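Local coordinates for protein aminotransferase (Helicobacter pylori, PDB 2FNU) that transfers an amino group from glutamate to a UDP-linked 4-keto sugar, using pyridoxal phosphate, in the second step of pseudaminic acid biosynthesis for flagellin modification, at residues 50-55 / 190-195; 34-39 / 238-243; 76-81 / 99-104; 207-212 / 228-233. One frame throughout, in Å; residues are numbered along the deposited sequence.

Contact 1: residues 50-55 / 190-195. With PMP (4'-deoxy-4'-aminopyridoxal-5'-phosphate), chain E.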
# COMPACT_ATOMS: atom_id res chain seq x y z
N ALA B 50 0.84 -17.42 -5.42
CA ALA B 50 0.21 -16.40 -4.56
C ALA B 50 1.17 -15.25 -4.37
O ALA B 50 2.40 -15.45 -4.21
CB ALA B 50 -0.17 -16.99 -3.21
N LEU B 51 0.61 -14.04 -4.37
CA LEU B 51 1.39 -12.84 -4.08
C LEU B 51 0.62 -12.02 -3.08
O LEU B 51 -0.57 -11.77 -3.30
CB LEU B 51 1.53 -11.97 -5.34
CG LEU B 51 2.51 -12.45 -6.40
CD1 LEU B 51 2.34 -11.60 -7.66
CD2 LEU B 51 3.96 -12.39 -5.90
N VAL B 52 1.28 -11.58 -2.01
CA VAL B 52 0.59 -10.77 -1.01
C VAL B 52 0.95 -9.29 -1.19
O VAL B 52 2.05 -8.95 -1.65
CB VAL B 52 0.84 -11.24 0.44
CG1 VAL B 52 0.26 -12.64 0.65
CG2 VAL B 52 2.33 -11.28 0.74
N PHE B 53 -0.02 -8.43 -0.84
CA PHE B 53 0.02 -6.98 -1.13
C PHE B 53 -0.41 -6.22 0.11
O PHE B 53 -0.99 -6.82 1.03
CB PHE B 53 -0.98 -6.64 -2.24
CG PHE B 53 -0.59 -7.14 -3.60
CD1 PHE B 53 0.04 -6.30 -4.51
CD2 PHE B 53 -0.84 -8.46 -3.96
CE1 PHE B 53 0.41 -6.77 -5.76
CE2 PHE B 53 -0.47 -8.94 -5.21
CZ PHE B 53 0.16 -8.10 -6.12
N ASN B 54 -0.19 -4.89 0.12
CA ASN B 54 -0.56 -4.10 1.29
C ASN B 54 -2.07 -4.02 1.52
O ASN B 54 -2.52 -3.71 2.61
CB ASN B 54 0.02 -2.68 1.19
CG ASN B 54 -0.71 -1.83 0.19
OD1 ASN B 54 -1.59 -1.00 0.56
ND2 ASN B 54 -0.41 -2.03 -1.06
N SER B 55 -2.84 -4.24 0.46
CA SER B 55 -4.31 -4.23 0.54
C SER B 55 -4.87 -5.02 -0.65
O SER B 55 -4.17 -5.20 -1.65
CB SER B 55 -4.87 -2.81 0.50
OG SER B 55 -4.62 -2.22 -0.77
N GLY B 190 -4.23 -5.87 4.18
CA GLY B 190 -3.50 -6.77 3.29
C GLY B 190 -4.38 -7.34 2.21
O GLY B 190 -5.61 -7.27 2.30
N GLY B 191 -3.75 -7.92 1.20
CA GLY B 191 -4.53 -8.67 0.20
C GLY B 191 -3.64 -9.64 -0.52
O GLY B 191 -2.43 -9.73 -0.26
N ALA B 192 -4.23 -10.37 -1.46
CA ALA B 192 -3.43 -11.34 -2.24
C ALA B 192 -4.03 -11.45 -3.62
O ALA B 192 -5.25 -11.30 -3.78
CB ALA B 192 -3.44 -12.72 -1.60
N VAL B 193 -3.18 -11.73 -4.61
CA VAL B 193 -3.66 -12.25 -5.89
C VAL B 193 -3.12 -13.65 -5.99
O VAL B 193 -1.93 -13.88 -5.77
CB VAL B 193 -3.18 -11.46 -7.13
CG1 VAL B 193 -3.86 -12.05 -8.40
CG2 VAL B 193 -3.45 -9.97 -7.02
N VAL B 194 -4.00 -14.60 -6.28
CA VAL B 194 -3.57 -15.98 -6.56
C VAL B 194 -3.92 -16.32 -8.00
O VAL B 194 -4.87 -15.78 -8.58
CB VAL B 194 -4.15 -17.03 -5.57
CG1 VAL B 194 -3.78 -16.63 -4.13
CG2 VAL B 194 -5.66 -17.16 -5.73
N THR B 195 -3.10 -17.19 -8.59
CA THR B 195 -3.30 -17.54 -10.01
C THR B 195 -2.60 -18.85 -10.31
O THR B 195 -1.66 -19.20 -9.61
CB THR B 195 -2.76 -16.42 -10.96
OG1 THR B 195 -3.05 -16.76 -12.31
CG2 THR B 195 -1.25 -16.19 -10.82
N1 PMP E . -13.41 -5.93 -2.81
C2 PMP E . -14.39 -6.22 -1.89
C2A PMP E . -15.54 -7.11 -2.31
C3 PMP E . -14.29 -5.69 -0.59
O3 PMP E . -15.24 -5.99 0.35
C4 PMP E . -13.21 -4.85 -0.24
C4A PMP E . -13.12 -4.20 1.12
N4A PMP E . -14.42 -3.88 1.67
C5 PMP E . -12.20 -4.63 -1.18
C6 PMP E . -12.30 -5.23 -2.43
C5A PMP E . -10.98 -3.78 -0.86
O4P PMP E . -10.14 -4.56 -0.03
P PMP E . -9.04 -3.83 0.91
O1P PMP E . -9.82 -3.23 2.06
O2P PMP E . -8.16 -4.94 1.40
O3P PMP E . -8.28 -2.82 0.10
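Phe53 lays its ring along the neighbouring strand, where Val193 rises to meet it: CG2 of Val193 comes obliquely to within 3.6 Å of Phe53 CE2. Phe53 CG stands anti to its own carbonyl carbon (chi1 -71°), which swings the ring back along its strand, with Ala192 CA and Gly191 O at its edge. Gly191 is the hollow here. A CB on it would run into the carbonyl carbon of Ser55, so the turn after Phe53 can fold down onto bare backbone, with Ser55 CA 3.5 Å from Gly190 C. The two strands are antiparallel and form one edge of the seven-stranded mixed sheet of this fold type I, DegT-family aminotransferase. Leu51 N donates to Val193 O at 2.9 Å and Phe53 N to Gly191 O at 2.8 Å, each bond being returned by the partner residue. On the other face of the sheet the relief is lower: Ala50 CB nestles against Val194 CG1 (3.7 Å), and Val52 CG1 only grazes Ala192 CB (4.3 Å); Val52 also packs on Phe37 and Leu41 of helix 32-45. Beyond the strand, Ser55 caps the helix that follows, its OG bonded to Ser58 N, while its CB lies 3.4 Å from phosphate atom O3P of PMP.

Contact 2: residues 34-39 / 238-243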
# COMPACT_ATOMS: atom_id res chain seq x y z
N SER B 34 6.87 -13.27 4.29
CA SER B 34 5.91 -13.02 3.18
C SER B 34 5.93 -14.20 2.21
O SER B 34 4.88 -14.66 1.76
CB SER B 34 6.19 -11.69 2.46
OG SER B 34 7.44 -11.76 1.80
N LEU B 35 7.12 -14.74 1.93
CA LEU B 35 7.23 -15.91 1.08
C LEU B 35 6.54 -17.13 1.71
O LEU B 35 5.82 -17.87 1.01
CB LEU B 35 8.70 -16.22 0.82
CG LEU B 35 9.45 -15.17 0.01
CD1 LEU B 35 10.94 -15.50 0.01
CD2 LEU B 35 8.92 -15.08 -1.42
N LEU B 36 6.73 -17.33 3.01
CA LEU B 36 6.08 -18.44 3.69
C LEU B 36 4.56 -18.30 3.65
O LEU B 36 3.84 -19.28 3.50
CB LEU B 36 6.56 -18.52 5.14
CG LEU B 36 7.98 -19.00 5.42
CD1 LEU B 36 8.32 -18.76 6.87
CD2 LEU B 36 8.10 -20.50 5.06
N PHE B 37 4.08 -17.07 3.81
CA PHE B 37 2.64 -16.81 3.75
C PHE B 37 2.07 -17.12 2.37
O PHE B 37 1.03 -17.77 2.24
CB PHE B 37 2.39 -15.35 4.17
CG PHE B 37 0.91 -14.96 4.31
CD1 PHE B 37 -0.10 -15.88 4.62
CD2 PHE B 37 0.56 -13.62 4.18
CE1 PHE B 37 -1.43 -15.45 4.76
CE2 PHE B 37 -0.74 -13.19 4.32
CZ PHE B 37 -1.75 -14.09 4.60
N GLU B 38 2.78 -16.68 1.33
CA GLU B 38 2.40 -16.99 -0.04
C GLU B 38 2.37 -18.52 -0.28
O GLU B 38 1.42 -19.03 -0.88
CB GLU B 38 3.34 -16.29 -1.01
CG GLU B 38 3.07 -14.78 -1.02
CD GLU B 38 4.15 -13.97 -1.74
OE1 GLU B 38 3.92 -12.74 -1.89
OE2 GLU B 38 5.19 -14.53 -2.16
N GLU B 39 3.40 -19.22 0.18
CA GLU B 39 3.45 -20.68 0.05
C GLU B 39 2.29 -21.33 0.80
O GLU B 39 1.67 -22.28 0.30
CB GLU B 39 4.78 -21.23 0.55
CG GLU B 39 5.93 -20.89 -0.41
CD GLU B 39 7.33 -21.03 0.20
OE1 GLU B 39 8.29 -20.70 -0.53
OE2 GLU B 39 7.47 -21.44 1.37
N LEU B 238 1.56 -12.30 11.00
CA LEU B 238 0.17 -12.32 11.41
C LEU B 238 -0.68 -13.15 10.45
O LEU B 238 -1.48 -13.99 10.88
CB LEU B 238 -0.34 -10.88 11.52
CG LEU B 238 -1.75 -10.68 12.03
CD1 LEU B 238 -2.01 -11.54 13.28
CD2 LEU B 238 -2.00 -9.18 12.30
N GLY B 239 -0.49 -12.94 9.16
CA GLY B 239 -1.26 -13.71 8.16
C GLY B 239 -1.05 -15.21 8.23
O GLY B 239 -2.02 -15.98 8.16
N LEU B 240 0.21 -15.63 8.34
CA LEU B 240 0.57 -17.04 8.45
C LEU B 240 -0.10 -17.66 9.67
O LEU B 240 -0.67 -18.75 9.59
CB LEU B 240 2.08 -17.21 8.61
CG LEU B 240 3.00 -17.57 7.46
CD1 LEU B 240 4.43 -17.51 7.99
CD2 LEU B 240 2.68 -18.96 6.93
N SER B 241 -0.05 -16.95 10.80
CA SER B 241 -0.58 -17.47 12.06
C SER B 241 -2.10 -17.57 12.00
O SER B 241 -2.70 -18.56 12.45
CB SER B 241 -0.12 -16.58 13.22
OG SER B 241 -0.56 -17.12 14.46
N GLN B 242 -2.73 -16.55 11.43
CA GLN B 242 -4.18 -16.58 11.23
C GLN B 242 -4.61 -17.68 10.25
O GLN B 242 -5.60 -18.39 10.48
CB GLN B 242 -4.63 -15.21 10.71
CG GLN B 242 -4.63 -14.12 11.79
CD GLN B 242 -6.01 -13.89 12.34
OE1 GLN B 242 -6.93 -13.47 11.61
NE2 GLN B 242 -6.21 -14.18 13.64
N LEU B 243 -3.86 -17.84 9.16
CA LEU B 243 -4.21 -18.83 8.14
C LEU B 243 -4.19 -20.25 8.72
O LEU B 243 -5.02 -21.08 8.34
CB LEU B 243 -3.26 -18.74 6.93
CG LEU B 243 -3.58 -19.69 5.78
CD1 LEU B 243 -4.96 -19.42 5.17
CD2 LEU B 243 -2.50 -19.54 4.73
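Phe37 and Leu240 lie at the centre of an apolar helix-helix contact, in which helix 32-45 packs beside helix 233-244. The axes of segments 34-39 and 238-243 run roughly the same way, 30° apart, and approach to 9.1 Å; Phe37 also reaches Val52, so the contact borders the edge strand 49-53 of the large sheet. Gly239 makes the fit possible. Its CA sits over one face of the Phe37 ring, 3.9 Å from the ring centroid, in a CH-pi contact, and a CB there would clash with Phe37 CE2. Phe37 CG is anti to the backbone N (chi1 -174°), which carries the ring across the gap until CE1 lies 3.5 Å from Gly239 O. The same face also takes the backbone N of Leu240, displaced toward the rim, while Leu243 CD2 comes to the ring edge at 4.2 Å from CE1. Leu240 fills the groove between Leu36 and Phe37: CD1 touches Leu36 CB at 3.7 Å, CD2 reaches Leu36 O at 3.6 Å, and CG rests against the backbone of Phe37. Polar ends turn to other partners, as with Gln242, which bonds to Asp15 and to Thr186 N. With the helical backbone bonds kept within each helix, the two are joined here by dispersion and shape, with the glycine C-H over the aromatic face adding a weakly polar element.

Contact 3: residues 76-81 / 99-104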
# COMPACT_ATOMS: atom_id res chain seq x y z
N GLU B 76 -14.04 -2.59 -22.24
CA GLU B 76 -15.18 -2.82 -21.33
C GLU B 76 -14.99 -4.07 -20.49
O GLU B 76 -14.56 -5.12 -21.00
CB GLU B 76 -16.49 -2.90 -22.12
CG GLU B 76 -16.86 -1.59 -22.77
CD GLU B 76 -18.19 -1.60 -23.51
OE1 GLU B 76 -18.47 -0.60 -24.20
OE2 GLU B 76 -18.95 -2.58 -23.39
N ILE B 77 -15.32 -3.98 -19.20
CA ILE B 77 -15.28 -5.13 -18.32
C ILE B 77 -16.61 -5.24 -17.61
O ILE B 77 -17.05 -4.28 -16.99
CB ILE B 77 -14.10 -5.06 -17.32
CG1 ILE B 77 -12.79 -5.33 -18.09
CG2 ILE B 77 -14.28 -6.08 -16.18
CD1 ILE B 77 -11.51 -5.39 -17.26
N ILE B 78 -17.25 -6.40 -17.73
CA ILE B 78 -18.53 -6.62 -17.09
C ILE B 78 -18.28 -6.94 -15.63
O ILE B 78 -17.40 -7.72 -15.30
CB ILE B 78 -19.28 -7.80 -17.76
CG1 ILE B 78 -19.66 -7.42 -19.19
CG2 ILE B 78 -20.51 -8.15 -16.99
CD1 ILE B 78 -20.00 -8.66 -20.04
N THR B 79 -19.09 -6.34 -14.76
CA THR B 79 -18.95 -6.61 -13.33
C THR B 79 -20.27 -6.39 -12.59
O THR B 79 -21.30 -6.12 -13.21
CB THR B 79 -17.78 -5.79 -12.71
OG1 THR B 79 -17.51 -6.25 -11.37
CG2 THR B 79 -18.09 -4.30 -12.71
N THR B 80 -20.23 -6.54 -11.27
CA THR B 80 -21.43 -6.39 -10.45
C THR B 80 -21.50 -5.01 -9.81
O THR B 80 -20.46 -4.47 -9.39
CB THR B 80 -21.47 -7.44 -9.33
OG1 THR B 80 -22.62 -7.21 -8.49
CG2 THR B 80 -20.17 -7.43 -8.48
N PRO B 81 -22.71 -4.44 -9.71
CA PRO B 81 -22.86 -3.17 -8.99
C PRO B 81 -22.93 -3.37 -7.48
O PRO B 81 -22.88 -2.38 -6.76
CB PRO B 81 -24.19 -2.63 -9.52
CG PRO B 81 -25.01 -3.86 -9.80
CD PRO B 81 -23.99 -4.90 -10.29
N VAL B 99 -19.18 -2.38 -16.93
CA VAL B 99 -20.52 -2.59 -17.45
C VAL B 99 -21.26 -3.40 -16.40
O VAL B 99 -20.92 -4.54 -16.15
CB VAL B 99 -20.46 -3.31 -18.81
CG1 VAL B 99 -21.86 -3.57 -19.35
CG2 VAL B 99 -19.65 -2.48 -19.79
N PHE B 100 -22.25 -2.79 -15.75
CA PHE B 100 -22.87 -3.42 -14.58
C PHE B 100 -23.99 -4.40 -14.95
O PHE B 100 -24.93 -4.04 -15.66
CB PHE B 100 -23.40 -2.34 -13.61
CG PHE B 100 -22.29 -1.52 -13.00
CD1 PHE B 100 -22.09 -0.20 -13.37
CD2 PHE B 100 -21.42 -2.10 -12.08
CE1 PHE B 100 -21.03 0.54 -12.81
CE2 PHE B 100 -20.37 -1.36 -11.50
CZ PHE B 100 -20.18 -0.04 -11.87
N ALA B 101 -23.86 -5.64 -14.46
CA ALA B 101 -24.84 -6.69 -14.69
C ALA B 101 -25.87 -6.73 -13.58
O ALA B 101 -25.62 -6.25 -12.47
CB ALA B 101 -24.14 -8.05 -14.77
N GLY B 102 -27.01 -7.34 -13.86
CA GLY B 102 -27.96 -7.65 -12.80
C GLY B 102 -27.40 -8.65 -11.81
O GLY B 102 -26.42 -9.37 -12.08
N ILE B 103 -28.03 -8.72 -10.64
CA ILE B 103 -27.65 -9.65 -9.60
C ILE B 103 -28.83 -10.54 -9.21
O ILE B 103 -29.97 -10.33 -9.65
CB ILE B 103 -27.10 -8.94 -8.34
CG1 ILE B 103 -28.17 -8.03 -7.72
CG2 ILE B 103 -25.81 -8.14 -8.66
CD1 ILE B 103 -28.08 -8.02 -6.20
N LYS B 104 -28.55 -11.54 -8.38
CA LYS B 104 -29.57 -12.46 -7.90
C LYS B 104 -29.99 -12.17 -6.48
O LYS B 104 -29.43 -11.29 -5.82
CB LYS B 104 -29.01 -13.88 -7.97
CG LYS B 104 -28.58 -14.31 -9.39
CD LYS B 104 -28.02 -15.72 -9.43
CE LYS B 104 -26.71 -15.85 -8.64
NZ LYS B 104 -26.13 -17.23 -8.83
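Phe100 turns its ring toward the bend at Thr80 and Pro81, and its contacts change along the way. CB comes 4.2 Å from Pro81 CB, and CG is only slightly nearer to the same atom. CD2 then wedges against the start of the proline, 3.6 Å from Pro81 N, with Thr80 C at the ring edge near its plane. Further out, CE2 lies 3.8 Å from Thr80 O and 3.9 Å from Thr79 CG2, the side chains of Thr79 and Phe100 lying side by side and pointing the same way. With CG anti to the carbonyl carbon (chi1 -65°), the ring follows the direction of Thr79 on that face of the sheet, while Thr79 OG1 bonds to Val126 O. The backbones beneath are parallel, as expected for the beta-alpha-beta unit made by strand 76-79, helix 86-93 and the edge strand 97-100. Val99 is held through both its N and its O, the N donating to Ile77 O and the O receiving Thr79 N. Ala101 N then reaches Thr79 O at 2.9 Å, nearly in line with the carbonyl. On the opposite face Val99 CG2 lies against the extended Glu76, 3.7 Å from OE2, whose hydrogen-bond partner is Asn119. Past the strands Pro81 CD presses on Ala101 O at 3.0 Å, a carbonyl oxygen buried without a hydrogen-bonding partner in the model, and Ile103 CG2 touches Thr80 OG1, itself bonded to Ile82 N.

Contact 4: residues 207-212 / 228-233. With PMP (4'-deoxy-4'-aminopyridoxal-5'-phosphate), chain C.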
# COMPACT_ATOMS: atom_id res chain seq x y z
N PHE B 207 5.44 -5.70 -10.68
CA PHE B 207 4.60 -4.49 -10.55
C PHE B 207 4.44 -4.10 -9.09
O PHE B 207 4.31 -2.90 -8.77
CB PHE B 207 3.24 -4.77 -11.18
CG PHE B 207 2.36 -3.56 -11.34
CD1 PHE B 207 1.39 -3.24 -10.37
CD2 PHE B 207 2.43 -2.77 -12.50
CE1 PHE B 207 0.52 -2.16 -10.55
CE2 PHE B 207 1.59 -1.69 -12.68
CZ PHE B 207 0.64 -1.38 -11.71
N ARG B 208 4.45 -5.10 -8.21
CA ARG B 208 4.32 -4.89 -6.77
C ARG B 208 5.52 -4.15 -6.15
O ARG B 208 5.40 -3.54 -5.08
CB ARG B 208 4.12 -6.24 -6.08
CG ARG B 208 3.98 -6.18 -4.55
CD ARG B 208 3.82 -7.57 -3.92
NE ARG B 208 5.03 -8.38 -4.15
CZ ARG B 208 5.17 -9.64 -3.76
NH1 ARG B 208 4.19 -10.27 -3.09
NH2 ARG B 208 6.31 -10.27 -4.02
N SER B 209 6.68 -4.26 -6.80
CA SER B 209 7.93 -3.75 -6.23
C SER B 209 8.83 -3.14 -7.30
O SER B 209 9.88 -3.70 -7.67
CB SER B 209 8.66 -4.86 -5.45
OG SER B 209 9.68 -4.32 -4.60
N HIS B 210 8.40 -1.98 -7.79
CA HIS B 210 9.25 -1.08 -8.57
C HIS B 210 9.67 -1.52 -9.97
O HIS B 210 10.41 -0.76 -10.63
CB HIS B 210 10.51 -0.71 -7.77
CG HIS B 210 10.20 -0.18 -6.41
ND1 HIS B 210 9.50 0.99 -6.21
CD2 HIS B 210 10.48 -0.67 -5.17
CE1 HIS B 210 9.36 1.20 -4.91
NE2 HIS B 210 9.94 0.21 -4.26
N GLY B 211 9.23 -2.69 -10.41
CA GLY B 211 9.71 -3.22 -11.69
C GLY B 211 11.13 -3.75 -11.58
O GLY B 211 11.74 -4.12 -12.60
N MET B 212 11.65 -3.82 -10.36
CA MET B 212 13.08 -4.10 -10.15
C MET B 212 13.47 -5.56 -10.30
O MET B 212 12.94 -6.44 -9.61
CB MET B 212 13.53 -3.59 -8.76
CG MET B 212 15.03 -3.65 -8.49
SD MET B 212 15.96 -2.50 -9.53
CE MET B 212 15.46 -0.91 -8.88
N ASN B 228 5.16 0.27 -4.76
CA ASN B 228 5.55 -0.47 -3.55
C ASN B 228 4.26 -0.80 -2.82
O ASN B 228 3.75 0.00 -2.01
CB ASN B 228 6.48 0.35 -2.63
CG ASN B 228 6.84 -0.38 -1.34
OD1 ASN B 228 7.66 0.12 -0.53
ND2 ASN B 228 6.23 -1.52 -1.11
N PHE B 229 3.70 -1.95 -3.20
CA PHE B 229 2.49 -2.51 -2.59
C PHE B 229 2.85 -3.74 -1.75
O PHE B 229 2.04 -4.64 -1.58
CB PHE B 229 1.49 -2.92 -3.68
CG PHE B 229 1.02 -1.78 -4.57
CD1 PHE B 229 0.92 -0.47 -4.09
CD2 PHE B 229 0.59 -2.07 -5.86
CE1 PHE B 229 0.45 0.55 -4.93
CE2 PHE B 229 0.12 -1.05 -6.70
CZ PHE B 229 0.03 0.24 -6.23
N ARG B 230 4.07 -3.78 -1.22
CA ARG B 230 4.51 -4.97 -0.50
C ARG B 230 3.79 -5.12 0.83
O ARG B 230 3.40 -4.12 1.47
CB ARG B 230 6.02 -4.91 -0.27
CG ARG B 230 6.83 -4.90 -1.58
CD ARG B 230 8.32 -5.04 -1.31
NE ARG B 230 8.85 -3.94 -0.49
CZ ARG B 230 9.67 -2.98 -0.92
NH1 ARG B 230 10.09 -2.92 -2.19
NH2 ARG B 230 10.10 -2.07 -0.06
N LEU B 231 3.62 -6.37 1.25
CA LEU B 231 3.20 -6.69 2.60
C LEU B 231 4.46 -6.94 3.42
O LEU B 231 5.33 -7.72 3.02
CB LEU B 231 2.33 -7.95 2.59
CG LEU B 231 1.57 -8.23 3.90
CD1 LEU B 231 0.43 -7.21 4.06
CD2 LEU B 231 0.99 -9.64 3.91
N ASN B 232 4.58 -6.27 4.57
CA ASN B 232 5.82 -6.41 5.35
C ASN B 232 5.83 -7.69 6.19
O ASN B 232 4.87 -8.47 6.18
CB ASN B 232 6.05 -5.16 6.20
CG ASN B 232 4.92 -4.89 7.16
OD1 ASN B 232 4.19 -3.89 7.05
ND2 ASN B 232 4.73 -5.80 8.09
N GLU B 233 6.94 -7.92 6.91
CA GLU B 233 7.11 -9.18 7.65
C GLU B 233 6.22 -9.26 8.88
O GLU B 233 5.84 -10.36 9.29
CB GLU B 233 8.57 -9.38 8.05
CG GLU B 233 9.48 -9.56 6.87
CD GLU B 233 9.35 -10.94 6.27
OE1 GLU B 233 8.63 -11.08 5.26
OE2 GLU B 233 9.93 -11.90 6.83
N1 PMP C . 12.37 7.95 -2.72
C2 PMP C . 13.64 7.66 -2.33
C2A PMP C . 14.64 8.79 -2.38
C3 PMP C . 13.93 6.44 -1.71
O3 PMP C . 15.16 6.24 -1.14
C4 PMP C . 12.95 5.44 -1.71
C4A PMP C . 13.24 4.03 -1.23
N4A PMP C . 14.65 3.71 -1.30
C5 PMP C . 11.67 5.75 -2.14
C6 PMP C . 11.38 7.00 -2.66
C5A PMP C . 10.52 4.75 -2.03
O4P PMP C . 10.15 4.67 -0.66
P PMP C . 9.36 3.38 -0.09
O1P PMP C . 10.41 2.29 -0.01
O2P PMP C . 8.85 3.79 1.27
O3P PMP C . 8.27 3.00 -1.08
O HOH W 1 10.97 0.28 -1.53
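Arg230 and Ser209 meet tip to tip: NH1 donates to Ser209 OG at 2.8 Å, with the hydroxyl oxygen in the guanidinium plane. The arginine chain bends at chi3 (-61°), bringing CD to 3.6 Å from the same oxygen. Close packing lies at the backbone, where Phe229 N bonds to Arg208 O at 3.0 Å, and in the aromatic pair beside it, where Phe207 CE1 meets Phe229 CE2 obliquely at 4.0 Å. Arg208 CG rests over the Phe229 carbonyl, and its guanidinium runs on to a salt bridge with Glu38.

The other side is looser, bridged by a water and closed by the second subunit. His210 and Arg230 cross at about a right angle, NE2 and NH1 being 3.8 Å apart, and the water bonds to His210 NE2 and accepts from Arg230 NH2. It also bonds to phosphate atom O1P of PMP (2.6 Å), so the loop contributes to the phosphate site of a cofactor held mainly by the second subunit. Arg230 NE has a salt bridge to Glu189 of that subunit, and the substrate-binding Asn228 lies next to the phosphate. The contact thus joins the end of helix 198-208 to the loop leading into helix 233-244, against strand 49-53 and helix 56-66.

Overall arrangement
Contacts 1, 2 and 4 form one cluster and contact 3 stands apart. Glu38 of contact 2 ties the cluster together: its OE1 lies 2.9 Å from Val52 N of contact 1 and makes a 2.8 Å salt bridge to Arg208 NH1 of contact 4. Asn54 N, 2.8 Å from Phe229 O, joins contacts 1 and 4 directly. These two contacts lie beside different cofactors: contact 1 borders the PMP of its own subunit, contact 4 that of the partner, and Ser55 OG bonds to Asn228 O of the second subunit. Contact 3 shares the sheet with contact 1, their centres about 24 Å apart; its Thr80 side chain is about 8 Å from a PMP.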